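Local coordinates for protein thermostable carboxypeptidase 1 (Pyrococcus furiosus, PDB 1KA2) that removes amino acids one after another from the C terminus of peptides as a cobalt-dependent metallocarboxypeptidase of the M32 family, with broad specificity that excludes proline, glycine and acidic residues, at residues N216-I219 against L220-G224; R303-E306 against N307-R311; K313-V316 against E317-Y320; T334-D337 against V338-F342. All coordinates share one frame; numbering follows the deposited sequence.

Interaction 1: N216-I219 against L220-G224; sequences NLWI and LQKFG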
# COMPACT_ATOMS: atom_id res chain seq x y z
N ASN A 216 -13.59 -15.41 -13.21
CA ASN A 216 -13.56 -13.96 -13.03
C ASN A 216 -12.47 -13.33 -13.91
O ASN A 216 -12.72 -12.34 -14.59
CB ASN A 216 -13.33 -13.57 -11.56
CG ASN A 216 -14.58 -13.75 -10.70
OD1 ASN A 216 -15.71 -13.69 -11.20
ND2 ASN A 216 -14.38 -13.97 -9.40
N LEU A 217 -11.27 -13.92 -13.89
CA LEU A 217 -10.16 -13.40 -14.69
C LEU A 217 -10.54 -13.32 -16.18
O LEU A 217 -10.28 -12.32 -16.85
CB LEU A 217 -8.93 -14.32 -14.55
CG LEU A 217 -7.53 -13.71 -14.71
CD1 LEU A 217 -6.57 -14.79 -15.26
CD2 LEU A 217 -7.56 -12.51 -15.65
N TRP A 218 -11.16 -14.39 -16.68
CA TRP A 218 -11.58 -14.46 -18.07
C TRP A 218 -12.59 -13.36 -18.40
O TRP A 218 -12.52 -12.75 -19.47
CB TRP A 218 -12.21 -15.82 -18.36
CG TRP A 218 -12.54 -16.06 -19.81
CD1 TRP A 218 -11.71 -16.59 -20.76
CD2 TRP A 218 -13.80 -15.83 -20.46
NE1 TRP A 218 -12.38 -16.72 -21.95
CE2 TRP A 218 -13.66 -16.26 -21.80
CE3 TRP A 218 -15.03 -15.31 -20.05
CZ2 TRP A 218 -14.71 -16.19 -22.73
CZ3 TRP A 218 -16.07 -15.23 -20.97
CH2 TRP A 218 -15.90 -15.68 -22.30
N ILE A 219 -13.53 -13.13 -17.50
CA ILE A 219 -14.54 -12.11 -17.73
C ILE A 219 -13.89 -10.72 -17.75
O ILE A 219 -14.19 -9.90 -18.62
CB ILE A 219 -15.64 -12.15 -16.66
CG1 ILE A 219 -16.43 -13.46 -16.80
CG2 ILE A 219 -16.56 -10.94 -16.80
CD1 ILE A 219 -17.57 -13.61 -15.81
N LEU A 220 -12.99 -10.45 -16.81
CA LEU A 220 -12.36 -9.14 -16.79
C LEU A 220 -11.54 -8.88 -18.06
O LEU A 220 -11.50 -7.75 -18.54
CB LEU A 220 -11.52 -8.97 -15.53
CG LEU A 220 -12.35 -8.80 -14.25
CD1 LEU A 220 -11.43 -8.67 -13.05
CD2 LEU A 220 -13.24 -7.55 -14.37
N GLN A 221 -10.89 -9.91 -18.61
CA GLN A 221 -10.12 -9.72 -19.84
C GLN A 221 -11.09 -9.51 -21.00
O GLN A 221 -10.79 -8.79 -21.96
CB GLN A 221 -9.23 -10.93 -20.11
CG GLN A 221 -8.46 -11.40 -18.89
CD GLN A 221 -7.49 -12.54 -19.19
OE1 GLN A 221 -6.29 -12.33 -19.26
NE2 GLN A 221 -8.02 -13.75 -19.36
N LYS A 222 -12.27 -10.12 -20.92
CA LYS A 222 -13.26 -9.94 -21.96
C LYS A 222 -13.78 -8.51 -21.94
O LYS A 222 -14.15 -7.97 -22.98
CB LYS A 222 -14.42 -10.93 -21.79
CG LYS A 222 -14.08 -12.31 -22.28
CD LYS A 222 -13.66 -12.27 -23.75
CE LYS A 222 -13.09 -13.60 -24.19
NZ LYS A 222 -12.61 -13.55 -25.61
N PHE A 223 -13.79 -7.91 -20.76
CA PHE A 223 -14.23 -6.52 -20.59
C PHE A 223 -13.10 -5.55 -20.96
O PHE A 223 -13.33 -4.35 -21.10
CB PHE A 223 -14.62 -6.24 -19.13
CG PHE A 223 -15.95 -6.83 -18.71
CD1 PHE A 223 -16.83 -7.36 -19.64
CD2 PHE A 223 -16.33 -6.80 -17.37
CE1 PHE A 223 -18.07 -7.86 -19.25
CE2 PHE A 223 -17.57 -7.29 -16.96
CZ PHE A 223 -18.44 -7.82 -17.90
N GLY A 224 -11.89 -6.07 -21.10
CA GLY A 224 -10.77 -5.20 -21.42
C GLY A 224 -10.20 -4.52 -20.19
O GLY A 224 -9.54 -3.48 -20.29
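The C-terminal turns of helix 209-223, closed by a Schellman motif, hold W218 against K222 and I219 against F223. K222 lies across the indole: its CG stands over one face, 3.6 Å from the centroid of the W218 six-membered ring and only 5° off the ring normal, a CH-pi contact. The bend at chi2 (-57°) folds the lysine chain back, so that CE also comes down on the ring, 3.4 Å from W218 CZ2. One residue further along, I219 and F223 run side by side in the same direction. The CG2 branch of I219, set anti to the backbone N, sits over a face of the phenyl ring, 4.0 Å from its centroid. On the outer surface L217 CD2 rests on Q221 CD at 3.5 Å. The backbone beneath is regular: L220 N bonds N216 O at 2.9 Å, and F223 N bonds I219 O at the same length with a more bent N-H...O angle of 140°. G224 then takes positive phi as the C-prime residue, with F225 N paired to L220 O and G224 N weakly bonded to Q221 O. Replacing W218 by an alanine would probably leave the aliphatic part of K222 without its flat support and open a gap toward helix 313-326. W218 and I219 both pack on I319 of that helix. Toward helix 261-278, N216 ND2 donates to T263 OG1 and L220 touches T267, while F223 meets F271 of the same helix and, edge-to-face, W305 of helix 295-309, so this helix end packs against the helix that carries the HEXXH motif.

Interaction 2: R303-E306 against N307-R311; sequences RFWE and NIIGR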
# COMPACT_ATOMS: atom_id res chain seq x y z
N ARG A 303 -24.12 -0.79 -11.27
CA ARG A 303 -25.36 -1.52 -11.52
C ARG A 303 -25.59 -1.70 -13.02
O ARG A 303 -26.24 -2.66 -13.44
CB ARG A 303 -26.56 -0.79 -10.91
CG ARG A 303 -26.52 -0.71 -9.38
CD ARG A 303 -26.55 -2.10 -8.73
NE ARG A 303 -26.88 -2.00 -7.31
CZ ARG A 303 -26.89 -3.01 -6.46
NH1 ARG A 303 -26.58 -4.24 -6.87
NH2 ARG A 303 -27.23 -2.81 -5.20
N PHE A 304 -25.06 -0.78 -13.82
CA PHE A 304 -25.21 -0.91 -15.26
C PHE A 304 -24.54 -2.22 -15.68
O PHE A 304 -25.15 -3.06 -16.34
CB PHE A 304 -24.55 0.25 -16.00
CG PHE A 304 -24.79 0.22 -17.50
CD1 PHE A 304 -25.96 0.75 -18.04
CD2 PHE A 304 -23.86 -0.36 -18.35
CE1 PHE A 304 -26.21 0.68 -19.41
CE2 PHE A 304 -24.10 -0.43 -19.73
CZ PHE A 304 -25.27 0.09 -20.26
N TRP A 305 -23.27 -2.39 -15.30
CA TRP A 305 -22.55 -3.60 -15.67
C TRP A 305 -23.05 -4.84 -14.97
O TRP A 305 -23.14 -5.92 -15.57
CB TRP A 305 -21.05 -3.42 -15.41
CG TRP A 305 -20.45 -2.46 -16.38
CD1 TRP A 305 -20.48 -1.11 -16.31
CD2 TRP A 305 -19.88 -2.78 -17.65
NE1 TRP A 305 -19.98 -0.56 -17.46
CE2 TRP A 305 -19.60 -1.57 -18.30
CE3 TRP A 305 -19.58 -3.99 -18.30
CZ2 TRP A 305 -19.04 -1.52 -19.58
CZ3 TRP A 305 -19.02 -3.93 -19.59
CH2 TRP A 305 -18.76 -2.70 -20.20
N GLU A 306 -23.40 -4.72 -13.69
CA GLU A 306 -23.87 -5.87 -12.94
C GLU A 306 -25.23 -6.42 -13.38
O GLU A 306 -25.35 -7.60 -13.73
CB GLU A 306 -23.95 -5.55 -11.45
CG GLU A 306 -24.43 -6.72 -10.61
CD GLU A 306 -24.91 -6.30 -9.25
OE1 GLU A 306 -24.90 -5.07 -8.99
OE2 GLU A 306 -25.29 -7.18 -8.44
N ASN A 307 -26.26 -5.57 -13.36
CA ASN A 307 -27.62 -5.99 -13.69
C ASN A 307 -28.05 -5.83 -15.15
O ASN A 307 -28.63 -6.75 -15.73
CB ASN A 307 -28.62 -5.26 -12.79
CG ASN A 307 -28.33 -5.46 -11.31
OD1 ASN A 307 -27.96 -6.56 -10.88
ND2 ASN A 307 -28.49 -4.41 -10.52
N ILE A 308 -27.78 -4.68 -15.74
CA ILE A 308 -28.14 -4.45 -17.13
C ILE A 308 -27.47 -5.46 -18.06
O ILE A 308 -28.11 -6.02 -18.95
CB ILE A 308 -27.75 -3.03 -17.58
CG1 ILE A 308 -28.39 -1.99 -16.64
CG2 ILE A 308 -28.18 -2.79 -19.02
CD1 ILE A 308 -29.92 -2.02 -16.62
N ILE A 309 -26.18 -5.71 -17.82
CA ILE A 309 -25.38 -6.63 -18.63
C ILE A 309 -25.15 -7.99 -17.99
O ILE A 309 -25.40 -9.03 -18.61
CB ILE A 309 -24.00 -6.02 -18.95
CG1 ILE A 309 -24.18 -4.76 -19.78
CG2 ILE A 309 -23.11 -7.03 -19.66
CD1 ILE A 309 -22.90 -4.12 -20.28
N GLY A 310 -24.67 -7.98 -16.75
CA GLY A 310 -24.38 -9.22 -16.06
C GLY A 310 -25.50 -10.21 -15.84
O GLY A 310 -25.25 -11.41 -15.74
N ARG A 311 -26.75 -9.75 -15.76
CA ARG A 311 -27.86 -10.67 -15.56
C ARG A 311 -28.66 -10.88 -16.84
O ARG A 311 -29.71 -11.52 -16.84
CB ARG A 311 -28.79 -10.17 -14.44
CG ARG A 311 -28.18 -10.21 -13.05
CD ARG A 311 -29.19 -9.77 -12.01
NE ARG A 311 -28.54 -9.38 -10.77
CZ ARG A 311 -28.15 -10.20 -9.81
NH1 ARG A 311 -28.35 -11.50 -9.91
NH2 ARG A 311 -27.54 -9.72 -8.74
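E306 and R311, five residues apart at the C-terminal end of helix 295-309, meet next to the magnesium site that H269 and H273 of the HEXXH motif form with E299. The E306 carboxylate lies between two arginines. Its OE1 takes R303 NH1 at 2.8 Å on the syn side, and also the ND1 of the metal ligand H269, making E306 a second-shell residue. OE2 forms a weaker salt bridge to R311 NH2 at 3.4 Å, with carboxylate and guanidinium planes 48° apart. Extended from the backbone (chi1 -180°, chi2 -163°), the glutamate chain brings both oxygens to these partners. A glutamine in its place would probably deprive the two arginines of their shared negative charge and weaken the hold on H269. R311 is fixed further by N307, whose OD1 receives NE at 2.9 Å within the guanidinium plane, while R311 NH1 donates to F342 O. R303 CD passes alongside N307 ND2, and its guanidinium makes a cation-pi contact with Y359.

On the apolar flank, I309 CD1 lies over a face of W305, 4.1 Å from the centroid of the six-membered ring, and also touches F304 CE2. Helices 444-450 and 454-465 pack around this flank. Beneath these side chains the helix widens: R303 O takes N307 N in the alpha manner and, weakly, I308 N in the wider five-residue step. The pi-type turn is clearest further along, where G310 N meets W305 O at 2.8 Å.

Interaction 3: K313-V316 against E317-Y320; sequences KEFV and ELIY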
# COMPACT_ATOMS: atom_id res chain seq x y z
N LYS A 313 -29.45 -12.33 -20.66
CA LYS A 313 -29.29 -13.64 -21.28
C LYS A 313 -28.00 -13.74 -22.10
O LYS A 313 -27.34 -14.78 -22.11
CB LYS A 313 -30.50 -13.91 -22.17
CG LYS A 313 -30.51 -15.29 -22.76
CD LYS A 313 -30.62 -16.30 -21.66
CE LYS A 313 -30.78 -17.71 -22.19
NZ LYS A 313 -31.05 -18.62 -21.05
N GLU A 314 -27.66 -12.65 -22.77
CA GLU A 314 -26.47 -12.59 -23.60
C GLU A 314 -25.17 -12.78 -22.80
O GLU A 314 -24.29 -13.54 -23.20
CB GLU A 314 -26.40 -11.26 -24.36
CG GLU A 314 -27.51 -11.02 -25.37
CD GLU A 314 -28.86 -10.75 -24.72
OE1 GLU A 314 -28.92 -10.03 -23.70
OE2 GLU A 314 -29.87 -11.24 -25.27
N PHE A 315 -25.05 -12.09 -21.67
CA PHE A 315 -23.85 -12.23 -20.85
C PHE A 315 -23.74 -13.69 -20.39
O PHE A 315 -22.65 -14.25 -20.30
CB PHE A 315 -23.91 -11.29 -19.62
CG PHE A 315 -22.66 -11.31 -18.78
CD1 PHE A 315 -21.51 -10.64 -19.20
CD2 PHE A 315 -22.61 -12.07 -17.61
CE1 PHE A 315 -20.33 -10.74 -18.48
CE2 PHE A 315 -21.43 -12.17 -16.88
CZ PHE A 315 -20.28 -11.50 -17.32
N VAL A 316 -24.88 -14.31 -20.13
CA VAL A 316 -24.91 -15.70 -19.69
C VAL A 316 -24.39 -16.64 -20.79
O VAL A 316 -23.66 -17.60 -20.50
CB VAL A 316 -26.34 -16.13 -19.27
CG1 VAL A 316 -26.44 -17.66 -19.22
CG2 VAL A 316 -26.66 -15.51 -17.90
N GLU A 317 -24.81 -16.40 -22.03
CA GLU A 317 -24.37 -17.22 -23.16
C GLU A 317 -22.88 -17.05 -23.38
O GLU A 317 -22.18 -18.01 -23.66
CB GLU A 317 -25.12 -16.85 -24.44
CG GLU A 317 -26.59 -17.20 -24.42
CD GLU A 317 -27.35 -16.64 -25.62
OE1 GLU A 317 -28.58 -16.88 -25.71
OE2 GLU A 317 -26.71 -15.98 -26.47
N LEU A 318 -22.40 -15.82 -23.23
CA LEU A 318 -20.99 -15.49 -23.41
C LEU A 318 -20.06 -16.20 -22.43
O LEU A 318 -18.97 -16.63 -22.79
CB LEU A 318 -20.80 -13.98 -23.26
CG LEU A 318 -19.34 -13.52 -23.13
CD1 LEU A 318 -18.57 -13.89 -24.41
CD2 LEU A 318 -19.30 -12.01 -22.85
N ILE A 319 -20.49 -16.29 -21.18
CA ILE A 319 -19.69 -16.90 -20.12
C ILE A 319 -19.96 -18.40 -19.93
O ILE A 319 -19.14 -19.13 -19.36
CB ILE A 319 -19.96 -16.20 -18.77
CG1 ILE A 319 -20.03 -14.69 -18.98
CG2 ILE A 319 -18.85 -16.52 -17.76
CD1 ILE A 319 -18.85 -14.08 -19.70
N TYR A 320 -21.12 -18.84 -20.42
CA TYR A 320 -21.53 -20.23 -20.28
C TYR A 320 -20.42 -21.25 -20.55
O TYR A 320 -20.15 -22.12 -19.73
CB TYR A 320 -22.73 -20.53 -21.19
CG TYR A 320 -23.27 -21.92 -21.02
CD1 TYR A 320 -23.82 -22.33 -19.80
CD2 TYR A 320 -23.16 -22.87 -22.04
CE1 TYR A 320 -24.25 -23.63 -19.60
CE2 TYR A 320 -23.59 -24.18 -21.85
CZ TYR A 320 -24.13 -24.55 -20.63
OH TYR A 320 -24.55 -25.84 -20.42
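I319 packs on F315 one turn along helix 313-326, and this pair is the tight side of the contact. The CG1 branch of I319 stands over one face of the phenyl ring, 3.7 Å from its centroid and 19° off the normal, nearer the rim than the middle. I319 CG1 lies 3.6 Å from both CE2 and CZ of F315, and CD1 continues the same chain toward CZ. F315 reaches this place because its CG is anti to the backbone N (chi1 -176°), while I319 CG1 lies beside its own N (chi1 -42°). L318 adds little, its CD2 coming no closer than 4.5 Å to F315 CD1.

The looser side is formed by K313 and the exposed E317. These side chains cross at about a right angle and meet through K313 CG and E317 OE1, 3.9 Å apart. The charges do not pair: K313 NZ stays 5.6 Å from E317 OE1 and is instead engaged by E336 in a salt bridge. Backbone bonds run under both sides, Y320 N to V316 O being the shortest at 2.8 Å, though bent.

The tight face looks onto helix 209-223, where F315 touches I219 and L318 touches W218. V316 and Y320 turn to helix 335-342, meeting V338 and P335 respectively, and E314 borders helix 444-450, so the segment lies among three helices.

Interaction 4: T334-D337 against V338-F342; sequences TPED and VYLYF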
# COMPACT_ATOMS: atom_id res chain seq x y z
N THR A 334 -27.97 -26.13 -17.89
CA THR A 334 -27.99 -25.51 -19.21
C THR A 334 -27.88 -24.00 -19.05
O THR A 334 -27.98 -23.48 -17.93
CB THR A 334 -29.30 -25.79 -19.93
OG1 THR A 334 -30.31 -24.91 -19.42
CG2 THR A 334 -29.73 -27.23 -19.69
N PRO A 335 -27.65 -23.27 -20.15
CA PRO A 335 -27.55 -21.81 -20.07
C PRO A 335 -28.81 -21.11 -19.54
O PRO A 335 -28.73 -20.01 -19.00
CB PRO A 335 -27.19 -21.40 -21.51
CG PRO A 335 -27.64 -22.56 -22.34
CD PRO A 335 -27.29 -23.74 -21.49
N GLU A 336 -29.97 -21.76 -19.71
CA GLU A 336 -31.22 -21.19 -19.20
C GLU A 336 -31.21 -21.35 -17.69
O GLU A 336 -31.70 -20.50 -16.95
CB GLU A 336 -32.44 -21.92 -19.79
CG GLU A 336 -33.22 -21.13 -20.84
CD GLU A 336 -33.89 -19.87 -20.30
OE1 GLU A 336 -34.72 -19.97 -19.37
OE2 GLU A 336 -33.60 -18.77 -20.82
N ASP A 337 -30.64 -22.46 -17.23
CA ASP A 337 -30.53 -22.73 -15.81
C ASP A 337 -29.68 -21.64 -15.17
O ASP A 337 -29.96 -21.21 -14.05
CB ASP A 337 -29.88 -24.09 -15.57
CG ASP A 337 -30.88 -25.23 -15.57
OD1 ASP A 337 -30.46 -26.39 -15.77
OD2 ASP A 337 -32.08 -24.97 -15.35
N VAL A 338 -28.65 -21.21 -15.88
CA VAL A 338 -27.77 -20.17 -15.37
C VAL A 338 -28.53 -18.86 -15.41
O VAL A 338 -28.42 -18.04 -14.49
CB VAL A 338 -26.47 -20.05 -16.20
CG1 VAL A 338 -25.59 -18.95 -15.63
CG2 VAL A 338 -25.71 -21.39 -16.18
N TYR A 339 -29.31 -18.66 -16.47
CA TYR A 339 -30.09 -17.44 -16.58
C TYR A 339 -31.05 -17.29 -15.40
O TYR A 339 -30.98 -16.31 -14.67
CB TYR A 339 -30.89 -17.40 -17.87
CG TYR A 339 -31.65 -16.10 -18.01
CD1 TYR A 339 -31.00 -14.93 -18.38
CD2 TYR A 339 -33.00 -16.02 -17.67
CE1 TYR A 339 -31.67 -13.70 -18.41
CE2 TYR A 339 -33.69 -14.80 -17.70
CZ TYR A 339 -33.02 -13.65 -18.07
OH TYR A 339 -33.68 -12.44 -18.08
N LEU A 340 -31.95 -18.26 -15.22
CA LEU A 340 -32.92 -18.21 -14.13
C LEU A 340 -32.22 -18.01 -12.78
O LEU A 340 -32.71 -17.29 -11.91
CB LEU A 340 -33.77 -19.49 -14.11
CG LEU A 340 -34.66 -19.75 -15.34
CD1 LEU A 340 -35.29 -21.14 -15.23
CD2 LEU A 340 -35.74 -18.68 -15.46
N TYR A 341 -31.07 -18.65 -12.62
CA TYR A 341 -30.27 -18.55 -11.41
C TYR A 341 -29.86 -17.09 -11.19
O TYR A 341 -30.06 -16.54 -10.10
CB TYR A 341 -29.05 -19.47 -11.57
CG TYR A 341 -27.97 -19.35 -10.53
CD1 TYR A 341 -28.28 -19.34 -9.17
CD2 TYR A 341 -26.63 -19.31 -10.91
CE1 TYR A 341 -27.27 -19.29 -8.21
CE2 TYR A 341 -25.62 -19.26 -9.96
CZ TYR A 341 -25.94 -19.25 -8.61
OH TYR A 341 -24.93 -19.22 -7.68
N PHE A 342 -29.32 -16.46 -12.23
CA PHE A 342 -28.87 -15.07 -12.16
C PHE A 342 -30.00 -14.06 -11.97
O PHE A 342 -29.74 -12.90 -11.66
CB PHE A 342 -28.11 -14.69 -13.44
CG PHE A 342 -26.65 -15.04 -13.43
CD1 PHE A 342 -26.17 -16.10 -12.67
CD2 PHE A 342 -25.75 -14.32 -14.21
CE1 PHE A 342 -24.82 -16.45 -12.71
CE2 PHE A 342 -24.40 -14.66 -14.26
CZ PHE A 342 -23.94 -15.72 -13.50
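A capping box formed by T334 and D337 starts helix 335-342, and the first turn is closed by V338 N bonding T334 O at 3.1 Å. T334 is the N-cap. Its OG1 accepts D337 N at 3.3 Å and, more weakly, E336 N, offering an acceptor to two amides of the first turn, which have no helical carbonyl before them. The box is completed in return by T334 N, which donates to D337 OD1 at 3.3 Å from the anti side of the carboxylate, 32° out of its plane. Such a carboxylate at the helix start would probably interact favourably with the helix dipole.

Side-chain contacts along the helix are slight. E336, bent at chi2 (-65°), brings OE1 to 4.0 Å from L340 CG, while its OE2 is held by K313. V338 packs on L323 of the preceding helix and on M330. The Y341 OH bonds D259 OD1 and its ring meets F260 edge-to-face. Of the backbone bonds following the cap, L340 N to E336 O is nearly straight, 2.8 Å long with an N-H...O angle of 171°.

From the N terminus onward the four contacts come in series, none nested in or crossing another, and each is local to one helix end and closes no loop. Interaction 1 ends helix 209-223, interaction 2 lies at the C-terminal end of helix 295-309, interaction 3 begins helix 313-326 and interaction 4 begins helix 335-342. Space brings them together: F223 of interaction 1 touches both W305 of interaction 2 and F315 of interaction 3. I309 O and G310 O lie against F315 where the chain turns into the next helix. Interactions 3 and 4, with centres about 9 Å apart, are joined by K313 and E336, while R311 connects 303-311 to F342, so the outer helices are tied back to helix 295-309, which carries the metal ligand E299.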